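Local coordinates for trilobed Protease (Pyrococcus furiosus, PDB 2GOP), which forms the beta-propeller domain, with an open Velcro topology, of a hydrolase that probably cleaves peptides, at residues 279-283 / 284-288; 317-320 / 321-324; 33-36 / 37-40; 289-292 / 293-297. All coordinates share one frame; numbering follows the deposited sequence.

Contact 1 (279-283 / 284-288); sequences LFEEG and SVNLY
Leu279-Asn286, Phe280-Val285 and Glu281-Ser284 pair across a tight local hairpin between strands 274-281 and 284-290, the middle strands of one propeller blade. Glu281 and Ser284 exchange two backbone hydrogen bonds and close the turn, in which Gly283 has angles that would jam a CB against the preceding carbonyl. On the face of Leu279, Glu281 and Asn286, the Glu281 chain runs out extended beyond CG (chi2 177°) and brings one oxygen, OE1, to two donors. Asn286 ND2 reaches Glu281 OE1 at 2.7 Å on the anti side of the carboxylate, nearly in the amide plane, while Tyr288 OH gives to Glu281 OE1 at 2.6 Å on the syn side. With an alanine in place of Glu281, the Asn286 amide and Tyr288 hydroxyl would probably lose the acceptor they share. Leu279 CB packs 3.9 Å from Tyr288 CE1. Ser284 OG turns to Gly300 O, and Asn286 OD1 accepts from Gly300 N. On the other face Val285 CG2 lies over the Phe280 ring, 3.9 Å from its centroid, in a CH-pi contact; Met240 of the second subunit packs on both residues. The whole is a two-residue beta hairpin with a type I' turn, set within a propeller blade.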
loop_
_atom_site.group_PDB
_atom_site.type_symbol
_atom_site.label_atom_id
_atom_site.label_comp_id
_atom_site.label_asym_id
_atom_site.label_seq_id
_atom_site.Cartn_x
_atom_site.Cartn_y
_atom_site.Cartn_z
ATOM N N LEU A 279 0.419 -17.220 3.215
ATOM C CA LEU A 279 1.823 -16.817 3.289
ATOM C C LEU A 279 2.402 -16.760 1.885
ATOM O O LEU A 279 2.060 -17.594 1.046
ATOM C CB LEU A 279 2.628 -17.825 4.111
ATOM C CG LEU A 279 3.267 -17.401 5.430
ATOM C CD1 LEU A 279 2.401 -16.494 6.278
ATOM C CD2 LEU A 279 3.653 -18.671 6.184
ATOM N N PHE A 280 3.260 -15.768 1.643
ATOM C CA PHE A 280 4.041 -15.656 0.413
ATOM C C PHE A 280 5.392 -16.349 0.644
ATOM O O PHE A 280 6.198 -15.882 1.455
ATOM C CB PHE A 280 4.274 -14.193 0.041
ATOM C CG PHE A 280 3.054 -13.493 -0.505
ATOM C CD1 PHE A 280 1.949 -13.260 0.300
ATOM C CD2 PHE A 280 3.027 -13.048 -1.815
ATOM C CE1 PHE A 280 0.834 -12.609 -0.197
ATOM C CE2 PHE A 280 1.916 -12.395 -2.322
ATOM C CZ PHE A 280 0.816 -12.174 -1.511
ATOM N N GLU A 281 5.620 -17.451 -0.075
ATOM C CA GLU A 281 6.775 -18.321 0.122
ATOM C C GLU A 281 7.350 -18.747 -1.221
ATOM O O GLU A 281 6.722 -19.535 -1.930
ATOM C CB GLU A 281 6.353 -19.608 0.831
ATOM C CG GLU A 281 5.851 -19.453 2.226
ATOM C CD GLU A 281 5.385 -20.776 2.803
ATOM O OE1 GLU A 281 4.420 -21.368 2.265
ATOM O OE2 GLU A 281 5.978 -21.219 3.801
ATOM N N GLU A 282 8.521 -18.230 -1.577
ATOM C CA GLU A 282 9.298 -18.768 -2.700
ATOM C C GLU A 282 8.525 -18.854 -4.023
ATOM O O GLU A 282 8.590 -19.863 -4.737
ATOM C CB GLU A 282 9.836 -20.151 -2.327
ATOM C CG GLU A 282 10.774 -20.146 -1.123
ATOM C CD GLU A 282 12.220 -19.904 -1.516
ATOM O OE1 GLU A 282 12.521 -18.817 -2.063
ATOM O OE2 GLU A 282 13.058 -20.807 -1.279
ATOM N N GLY A 283 7.798 -17.790 -4.351
ATOM C CA GLY A 283 7.072 -17.725 -5.608
ATOM C C GLY A 283 5.657 -18.249 -5.524
ATOM O O GLY A 283 4.885 -18.088 -6.461
ATOM N N SER A 284 5.308 -18.866 -4.396
ATOM C CA SER A 284 3.956 -19.380 -4.178
ATOM C C SER A 284 3.241 -18.587 -3.091
ATOM O O SER A 284 3.865 -17.849 -2.320
ATOM C CB SER A 284 4.004 -20.860 -3.794
ATOM O OG SER A 284 4.427 -21.645 -4.894
ATOM N N VAL A 285 1.919 -18.727 -3.074
ATOM C CA VAL A 285 1.081 -18.167 -2.030
ATOM C C VAL A 285 0.237 -19.320 -1.498
ATOM O O VAL A 285 -0.610 -19.856 -2.211
ATOM C CB VAL A 285 0.218 -17.016 -2.565
ATOM C CG1 VAL A 285 -0.671 -16.420 -1.446
ATOM C CG2 VAL A 285 1.116 -15.939 -3.202
ATOM N N ASN A 286 0.522 -19.728 -0.262
ATOM C CA ASN A 286 -0.043 -20.923 0.331
ATOM C C ASN A 286 -1.008 -20.590 1.460
ATOM O O ASN A 286 -0.833 -19.585 2.123
ATOM C CB ASN A 286 1.093 -21.789 0.856
ATOM C CG ASN A 286 1.985 -22.300 -0.252
ATOM O OD1 ASN A 286 1.503 -22.822 -1.261
ATOM N ND2 ASN A 286 3.293 -22.137 -0.080
ATOM N N LEU A 287 -2.011 -21.445 1.672
ATOM C CA LEU A 287 -3.024 -21.260 2.714
ATOM C C LEU A 287 -2.723 -22.186 3.879
ATOM O O LEU A 287 -2.526 -23.401 3.678
ATOM C CB LEU A 287 -4.412 -21.612 2.168
ATOM C CG LEU A 287 -5.705 -20.883 2.567
ATOM C CD1 LEU A 287 -6.882 -21.865 2.439
ATOM C CD2 LEU A 287 -5.711 -20.207 3.933
ATOM N N TYR A 288 -2.733 -21.624 5.090
ATOM C CA TYR A 288 -2.462 -22.366 6.318
ATOM C C TYR A 288 -3.547 -22.160 7.356
ATOM O O TYR A 288 -4.367 -21.255 7.247
ATOM C CB TYR A 288 -1.147 -21.885 6.949
ATOM C CG TYR A 288 0.077 -22.216 6.148
ATOM C CD1 TYR A 288 0.567 -21.328 5.186
ATOM C CD2 TYR A 288 0.741 -23.425 6.333
ATOM C CE1 TYR A 288 1.693 -21.644 4.437
ATOM C CE2 TYR A 288 1.870 -23.751 5.577
ATOM C CZ TYR A 288 2.342 -22.856 4.646
ATOM O OH TYR A 288 3.453 -23.187 3.898
HETATM O O HOH W 1 5.567 -15.759 -2.969
HETATM O O HOH W 2 3.908 -20.907 -7.618
#

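Contact 2 (317-320 / 321-324); sequences KETA and TRLR
Glu318 and Arg324 bring their flat groups together at an edge: the carboxylate meets the rim of the guanidinium, the two planes 44° apart. Arg324 NH1 points at Glu318 OE1 over 3.0 Å, almost in the guanidinium plane, and takes the syn lone pair, making a salt bridge. The same oxygen is also held from the anti side, where the backbone Arg324 N lies 2.8 Å from Glu318 OE1. Arg324 therefore grips one carboxylate oxygen with both its root and its head; its CG sits between the backbone N and carbonyl carbon (chi1 56°), which lays the aliphatic chain alongside that oxygen. Arg324 NE donates to Leu17 O, while Glu318 OE2 has weak bonds to Trp303 NE1 and to Tyr239 OH of the second subunit. The pair straddles the loop that joins strands 313-318 and 325-329, the second and third of a four-stranded propeller blade. Within the loop Thr319 N makes a nearly straight bond to Arg322 O at 3.0 Å. Thr319 OG1 turns inward and forms a weak ST turn, accepting from Thr321 N at 3.3 Å and, also weakly, from Arg322 N at 3.0 Å. Nearer the strands, a water donates to both Lys317 O and Leu323 O, and Arg324 CA makes a CA-H...O contact with Lys317 O at 3.2 Å.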
loop_
_atom_site.group_PDB
_atom_site.type_symbol
_atom_site.label_atom_id
_atom_site.label_comp_id
_atom_site.label_asym_id
_atom_site.label_seq_id
_atom_site.Cartn_x
_atom_site.Cartn_y
_atom_site.Cartn_z
ATOM N N LYS A 317 -7.664 -20.808 -6.380
ATOM C CA LYS A 317 -6.294 -21.260 -6.598
ATOM C C LYS A 317 -5.877 -21.124 -8.069
ATOM O O LYS A 317 -6.515 -21.693 -8.956
ATOM C CB LYS A 317 -6.142 -22.724 -6.169
ATOM C CG LYS A 317 -4.780 -23.328 -6.502
ATOM C CD LYS A 317 -4.542 -24.650 -5.794
ATOM C CE LYS A 317 -5.484 -25.729 -6.256
ATOM N NZ LYS A 317 -4.992 -27.101 -5.890
ATOM N N GLU A 318 -4.785 -20.395 -8.297
ATOM C CA GLU A 318 -4.216 -20.198 -9.619
ATOM C C GLU A 318 -2.861 -20.895 -9.731
ATOM O O GLU A 318 -2.134 -21.018 -8.748
ATOM C CB GLU A 318 -4.054 -18.705 -9.883
ATOM C CG GLU A 318 -3.659 -18.358 -11.298
ATOM C CD GLU A 318 -4.167 -17.009 -11.710
ATOM O OE1 GLU A 318 -5.402 -16.861 -11.826
ATOM O OE2 GLU A 318 -3.338 -16.099 -11.923
ATOM N N THR A 319 -2.535 -21.359 -10.935
ATOM C CA THR A 319 -1.232 -21.962 -11.227
ATOM C C THR A 319 -0.613 -21.345 -12.490
ATOM O O THR A 319 -1.234 -20.524 -13.176
ATOM C CB THR A 319 -1.345 -23.488 -11.449
ATOM O OG1 THR A 319 -2.053 -23.744 -12.664
ATOM C CG2 THR A 319 -2.061 -24.163 -10.295
ATOM N N ALA A 320 0.608 -21.757 -12.805
ATOM C CA ALA A 320 1.274 -21.328 -14.036
ATOM C C ALA A 320 0.454 -21.654 -15.298
ATOM O O ALA A 320 0.469 -20.893 -16.268
ATOM C CB ALA A 320 2.670 -21.958 -14.129
ATOM N N THR A 321 -0.261 -22.778 -15.285
ATOM C CA THR A 321 -0.966 -23.255 -16.483
ATOM C C THR A 321 -2.485 -23.107 -16.425
ATOM O O THR A 321 -3.166 -23.351 -17.426
ATOM C CB THR A 321 -0.652 -24.736 -16.746
ATOM O OG1 THR A 321 -0.915 -25.495 -15.560
ATOM C CG2 THR A 321 0.807 -24.906 -17.144
ATOM N N ARG A 322 -3.016 -22.719 -15.267
ATOM C CA ARG A 322 -4.453 -22.626 -15.080
ATOM C C ARG A 322 -4.833 -21.341 -14.365
ATOM O O ARG A 322 -4.346 -21.070 -13.272
ATOM C CB ARG A 322 -4.946 -23.813 -14.255
ATOM C CG ARG A 322 -4.935 -25.131 -14.979
ATOM C CD ARG A 322 -6.087 -25.211 -15.965
ATOM N NE ARG A 322 -6.125 -26.504 -16.641
ATOM C CZ ARG A 322 -5.343 -26.853 -17.660
ATOM N NH1 ARG A 322 -4.450 -26.001 -18.161
ATOM N NH2 ARG A 322 -5.467 -28.068 -18.187
ATOM N N LEU A 323 -5.711 -20.557 -14.980
ATOM C CA LEU A 323 -6.332 -19.439 -14.291
ATOM C C LEU A 323 -7.034 -19.949 -13.040
ATOM O O LEU A 323 -7.421 -21.112 -12.957
ATOM C CB LEU A 323 -7.348 -18.723 -15.191
ATOM C CG LEU A 323 -6.819 -17.663 -16.155
ATOM C CD1 LEU A 323 -7.947 -17.181 -17.057
ATOM C CD2 LEU A 323 -6.199 -16.506 -15.376
ATOM N N ARG A 324 -7.183 -19.071 -12.064
ATOM C CA ARG A 324 -7.861 -19.417 -10.823
ATOM C C ARG A 324 -9.234 -20.061 -11.043
ATOM O O ARG A 324 -10.011 -19.630 -11.899
ATOM C CB ARG A 324 -7.989 -18.194 -9.913
ATOM C CG ARG A 324 -8.698 -17.007 -10.541
ATOM C CD ARG A 324 -8.231 -15.694 -9.946
ATOM N NE ARG A 324 -8.771 -14.547 -10.678
ATOM C CZ ARG A 324 -8.213 -13.978 -11.745
ATOM N NH1 ARG A 324 -7.076 -14.425 -12.257
ATOM N NH2 ARG A 324 -8.806 -12.938 -12.306
HETATM O O HOH W 3 -6.701 -23.004 -11.265
#

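Contact 3 (33-36 / 37-40); sequences KANL and KDNK
Asn35, at the end of strand 26-35, faces both Asn39 and Lys40, so the chain turns back with a G1 beta bulge before strand 40-49 begins. Asn35 N gives a hydrogen bond to Lys40 O at 2.7 Å, while Asn35 O is met only weakly, by Lys40 N and Asn39 N. Asn39 has a positive phi (56°), as is usual for the first residue of such a bulge. The Asn35 side chain organises the turn from inside. Its CG stands opposite the backbone N (chi1 180°), which carries the amide over the chain that follows. Asn35 OD1 accepts from Lys37 N at 2.8 Å, an Asx turn, and from Asp38 N at 3.2 Å. Both donors come from the same face of the amide: Asp38 N stands well above its plane, Lys37 N is merely tilted from it. The other end of the amide, Asn35 ND2, makes a weak bond to Asp38 OD1 at 2.8 Å, with amide and carboxylate planes 47° apart, and a further bond to Glu42 OE2 on the next strand. One uncharged amide thus serves as acceptor for two backbone N-H groups and as donor to two acidic residues. At this largely exposed tip the turn is held by polar bonds around Asn35, and the Asn35 ND2 group, placed between the Asp38 and Glu42 carboxylates, is likely to ease their repulsion somewhat.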
loop_
_atom_site.group_PDB
_atom_site.type_symbol
_atom_site.label_atom_id
_atom_site.label_comp_id
_atom_site.label_asym_id
_atom_site.label_seq_id
_atom_site.Cartn_x
_atom_site.Cartn_y
_atom_site.Cartn_z
ATOM N N LYS A 33 -16.560 -11.924 -17.196
ATOM C CA LYS A 33 -16.512 -12.521 -18.522
ATOM C C LYS A 33 -16.869 -11.473 -19.565
ATOM O O LYS A 33 -17.651 -10.557 -19.292
ATOM C CB LYS A 33 -17.514 -13.677 -18.567
ATOM C CG LYS A 33 -17.230 -14.767 -19.572
ATOM C CD LYS A 33 -17.987 -16.047 -19.203
ATOM C CE LYS A 33 -19.486 -15.806 -18.973
ATOM N NZ LYS A 33 -20.254 -17.079 -18.865
ATOM N N ALA A 34 -16.296 -11.608 -20.758
ATOM C CA ALA A 34 -16.592 -10.692 -21.853
ATOM C C ALA A 34 -17.973 -10.998 -22.415
ATOM O O ALA A 34 -18.243 -12.128 -22.804
ATOM C CB ALA A 34 -15.543 -10.813 -22.944
ATOM N N ASN A 35 -18.850 -9.999 -22.423
ATOM C CA ASN A 35 -20.094 -10.086 -23.181
ATOM C C ASN A 35 -19.773 -9.749 -24.626
ATOM O O ASN A 35 -19.585 -8.582 -24.972
ATOM C CB ASN A 35 -21.164 -9.137 -22.631
ATOM C CG ASN A 35 -22.482 -9.203 -23.414
ATOM O OD1 ASN A 35 -22.553 -9.774 -24.506
ATOM N ND2 ASN A 35 -23.525 -8.600 -22.856
ATOM N N LEU A 36 -19.710 -10.791 -25.453
ATOM C CA LEU A 36 -19.420 -10.667 -26.884
ATOM C C LEU A 36 -20.466 -9.863 -27.670
ATOM O O LEU A 36 -20.185 -9.406 -28.777
ATOM C CB LEU A 36 -19.267 -12.060 -27.516
ATOM C CG LEU A 36 -20.422 -13.061 -27.335
ATOM C CD1 LEU A 36 -20.575 -13.957 -28.563
ATOM C CD2 LEU A 36 -20.240 -13.901 -26.068
ATOM N N LYS A 37 -21.665 -9.708 -27.111
ATOM C CA LYS A 37 -22.718 -8.925 -27.761
ATOM C C LYS A 37 -22.539 -7.434 -27.475
ATOM O O LYS A 37 -22.428 -6.631 -28.397
ATOM C CB LYS A 37 -24.106 -9.390 -27.299
ATOM C CG LYS A 37 -24.378 -10.885 -27.481
ATOM C CD LYS A 37 -24.292 -11.306 -28.944
ATOM C CE LYS A 37 -24.609 -12.781 -29.129
ATOM N NZ LYS A 37 -24.403 -13.205 -30.541
ATOM N N ASP A 38 -22.501 -7.077 -26.193
ATOM C CA ASP A 38 -22.327 -5.683 -25.766
ATOM C C ASP A 38 -20.868 -5.208 -25.816
ATOM O O ASP A 38 -20.601 -4.024 -25.615
ATOM C CB ASP A 38 -22.874 -5.484 -24.346
ATOM C CG ASP A 38 -24.376 -5.718 -24.255
ATOM O OD1 ASP A 38 -24.831 -6.839 -24.573
ATOM O OD2 ASP A 38 -25.099 -4.781 -23.853
ATOM N N ASN A 39 -19.938 -6.130 -26.068
ATOM C CA ASN A 39 -18.505 -5.821 -26.180
ATOM C C ASN A 39 -17.930 -5.125 -24.943
ATOM O O ASN A 39 -17.361 -4.029 -25.022
ATOM C CB ASN A 39 -18.216 -5.024 -27.461
ATOM C CG ASN A 39 -18.408 -5.856 -28.718
ATOM O OD1 ASN A 39 -18.492 -7.085 -28.659
ATOM N ND2 ASN A 39 -18.472 -5.188 -29.868
ATOM N N LYS A 40 -18.094 -5.787 -23.801
ATOM C CA LYS A 40 -17.531 -5.330 -22.535
ATOM C C LYS A 40 -17.562 -6.470 -21.520
ATOM O O LYS A 40 -18.299 -7.447 -21.688
ATOM C CB LYS A 40 -18.303 -4.124 -21.990
ATOM C CG LYS A 40 -19.817 -4.320 -21.940
ATOM C CD LYS A 40 -20.428 -3.687 -20.693
ATOM C CE LYS A 40 -21.950 -3.762 -20.716
ATOM N NZ LYS A 40 -22.539 -3.626 -19.354
#

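Contact 4 (289-292 / 293-297); sequences IWDG and EIKPI
Ile289 and Lys295 form the hydrogen-bonded antiparallel pair of this hairpin: Ile289 N to Lys295 O is 2.8 Å, and the return bond from Lys295 N to Ile289 O is 2.9 Å. Trp290 and Ile294 follow as a non-hydrogen-bonded pair, and beyond them Asp291 N gives to Glu293 O at 3.1 Å. The polar side chain that bridges the bend is Asp291. With chi1 at 71° its carboxylate is folded back over the loop. There Asp291 OD1 accepts from Glu293 N at 3.3 Å on its anti side, an Asx turn, while Asp291 OD2 meets Lys295 NZ, also at 3.3 Å, on its syn side as a salt bridge. The Lys295 chain, stretched out beyond CG, crosses the aspartate at about a right angle; its charge probably offsets the nearby Glu293 carboxylate as well. A leucine at Asp291 would probably cost the Lys295 ammonium its salt-bridge partner and leave the Glu293 N-H without its side-chain acceptor. The apolar contacts lie on both sides of the strand pair. Ile294 CG1 comes to the edge of the Trp290 ring, 3.8 Å from Trp290 CD1, and Gly292 N lies over one face of that ring. On the opposite side Ile297 CD1 packs against Ile289 CB at 4.0 Å. The hairpin joins strand 284-290 to 294-296, the outermost strand of its propeller blade, while Ile289 and Ile297 pack on Tyr276, and Trp290 on Phe277, of strand 274-281.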
loop_
_atom_site.group_PDB
_atom_site.type_symbol
_atom_site.label_atom_id
_atom_site.label_comp_id
_atom_site.label_asym_id
_atom_site.label_seq_id
_atom_site.Cartn_x
_atom_site.Cartn_y
_atom_site.Cartn_z
ATOM N N ILE A 289 -3.518 -23.004 8.384
ATOM C CA ILE A 289 -4.342 -22.801 9.560
ATOM C C ILE A 289 -3.432 -22.820 10.770
ATOM O O ILE A 289 -2.480 -23.624 10.851
ATOM C CB ILE A 289 -5.466 -23.869 9.686
ATOM C CG1 ILE A 289 -6.437 -23.508 10.820
ATOM C CG2 ILE A 289 -4.878 -25.271 9.889
ATOM C CD1 ILE A 289 -7.467 -24.575 11.101
ATOM N N TRP A 290 -3.717 -21.918 11.704
ATOM C CA TRP A 290 -3.039 -21.890 12.986
ATOM C C TRP A 290 -4.031 -22.212 14.092
ATOM O O TRP A 290 -5.143 -21.663 14.137
ATOM C CB TRP A 290 -2.403 -20.524 13.231
ATOM C CG TRP A 290 -1.709 -20.432 14.542
ATOM C CD1 TRP A 290 -0.407 -20.718 14.793
ATOM C CD2 TRP A 290 -2.283 -20.030 15.792
ATOM N NE1 TRP A 290 -0.126 -20.515 16.114
ATOM C CE2 TRP A 290 -1.259 -20.089 16.752
ATOM C CE3 TRP A 290 -3.559 -19.609 16.186
ATOM C CZ2 TRP A 290 -1.471 -19.774 18.088
ATOM C CZ3 TRP A 290 -3.769 -19.286 17.517
ATOM C CH2 TRP A 290 -2.726 -19.372 18.454
ATOM N N ASP A 291 -3.626 -23.121 14.974
ATOM C CA ASP A 291 -4.445 -23.511 16.115
ATOM C C ASP A 291 -3.589 -23.742 17.366
ATOM O O ASP A 291 -3.977 -24.470 18.265
ATOM C CB ASP A 291 -5.276 -24.756 15.760
ATOM C CG ASP A 291 -4.434 -26.028 15.653
ATOM O OD1 ASP A 291 -3.181 -25.942 15.588
ATOM O OD2 ASP A 291 -5.037 -27.123 15.627
ATOM N N GLY A 292 -2.436 -23.087 17.419
ATOM C CA GLY A 292 -1.396 -23.387 18.390
ATOM C C GLY A 292 -0.168 -23.904 17.670
ATOM O O GLY A 292 0.944 -23.804 18.185
ATOM N N GLU A 293 -0.393 -24.483 16.488
ATOM C CA GLU A 293 0.660 -24.808 15.523
ATOM C C GLU A 293 0.151 -24.531 14.112
ATOM O O GLU A 293 -1.060 -24.473 13.876
ATOM C CB GLU A 293 1.086 -26.273 15.637
ATOM C CG GLU A 293 0.095 -27.273 15.072
ATOM C CD GLU A 293 0.420 -28.705 15.468
ATOM O OE1 GLU A 293 -0.305 -29.258 16.325
ATOM O OE2 GLU A 293 1.388 -29.279 14.924
ATOM N N ILE A 294 1.079 -24.356 13.177
ATOM C CA ILE A 294 0.726 -24.076 11.784
ATOM C C ILE A 294 0.656 -25.383 10.993
ATOM O O ILE A 294 1.584 -26.197 11.027
ATOM C CB ILE A 294 1.734 -23.119 11.120
ATOM C CG1 ILE A 294 1.712 -21.760 11.820
ATOM C CG2 ILE A 294 1.426 -22.953 9.645
ATOM C CD1 ILE A 294 2.858 -20.856 11.430
ATOM N N LYS A 295 -0.455 -25.584 10.295
ATOM C CA LYS A 295 -0.610 -26.738 9.426
ATOM C C LYS A 295 -1.110 -26.258 8.070
ATOM O O LYS A 295 -1.878 -25.284 7.998
ATOM C CB LYS A 295 -1.577 -27.739 10.043
ATOM C CG LYS A 295 -1.233 -28.138 11.478
ATOM C CD LYS A 295 -2.261 -29.114 12.044
ATOM C CE LYS A 295 -2.401 -29.006 13.570
ATOM N NZ LYS A 295 -3.650 -29.648 14.107
ATOM N N PRO A 296 -0.642 -26.899 6.985
ATOM C CA PRO A 296 -1.055 -26.523 5.638
ATOM C C PRO A 296 -2.489 -26.915 5.314
ATOM O O PRO A 296 -2.949 -27.975 5.739
ATOM C CB PRO A 296 -0.095 -27.320 4.745
ATOM C CG PRO A 296 0.249 -28.518 5.555
ATOM C CD PRO A 296 0.328 -28.014 6.964
ATOM N N ILE A 297 -3.185 -26.047 4.580
ATOM C CA ILE A 297 -4.467 -26.383 3.968
ATOM C C ILE A 297 -4.277 -26.651 2.469
ATOM O O ILE A 297 -4.680 -27.691 1.950
ATOM C CB ILE A 297 -5.489 -25.252 4.165
ATOM C CG1 ILE A 297 -5.970 -25.222 5.627
ATOM C CG2 ILE A 297 -6.671 -25.431 3.207
ATOM C CD1 ILE A 297 -6.881 -24.041 5.969
#

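From the N terminus, contact 3 comes first and closes the turn between strands 26-35 and 40-49 in the first blade. Contact 1 then closes the hairpin of strands 274-281 and 284-290, and contact 4 turns the same strand 284-290 into 294-296, completing that blade; these two touch, for instance through Tyr288 on Ile294. Contact 2 closes the loop between strands 313-318 and 325-329 of the following blade. All four lie in series, none nested or crossed. Contacts 1 and 2 have centres about 14 Å apart. Contact 2 also reaches strand 16-23, so it joins the last blade to the first across the open Velcro seam.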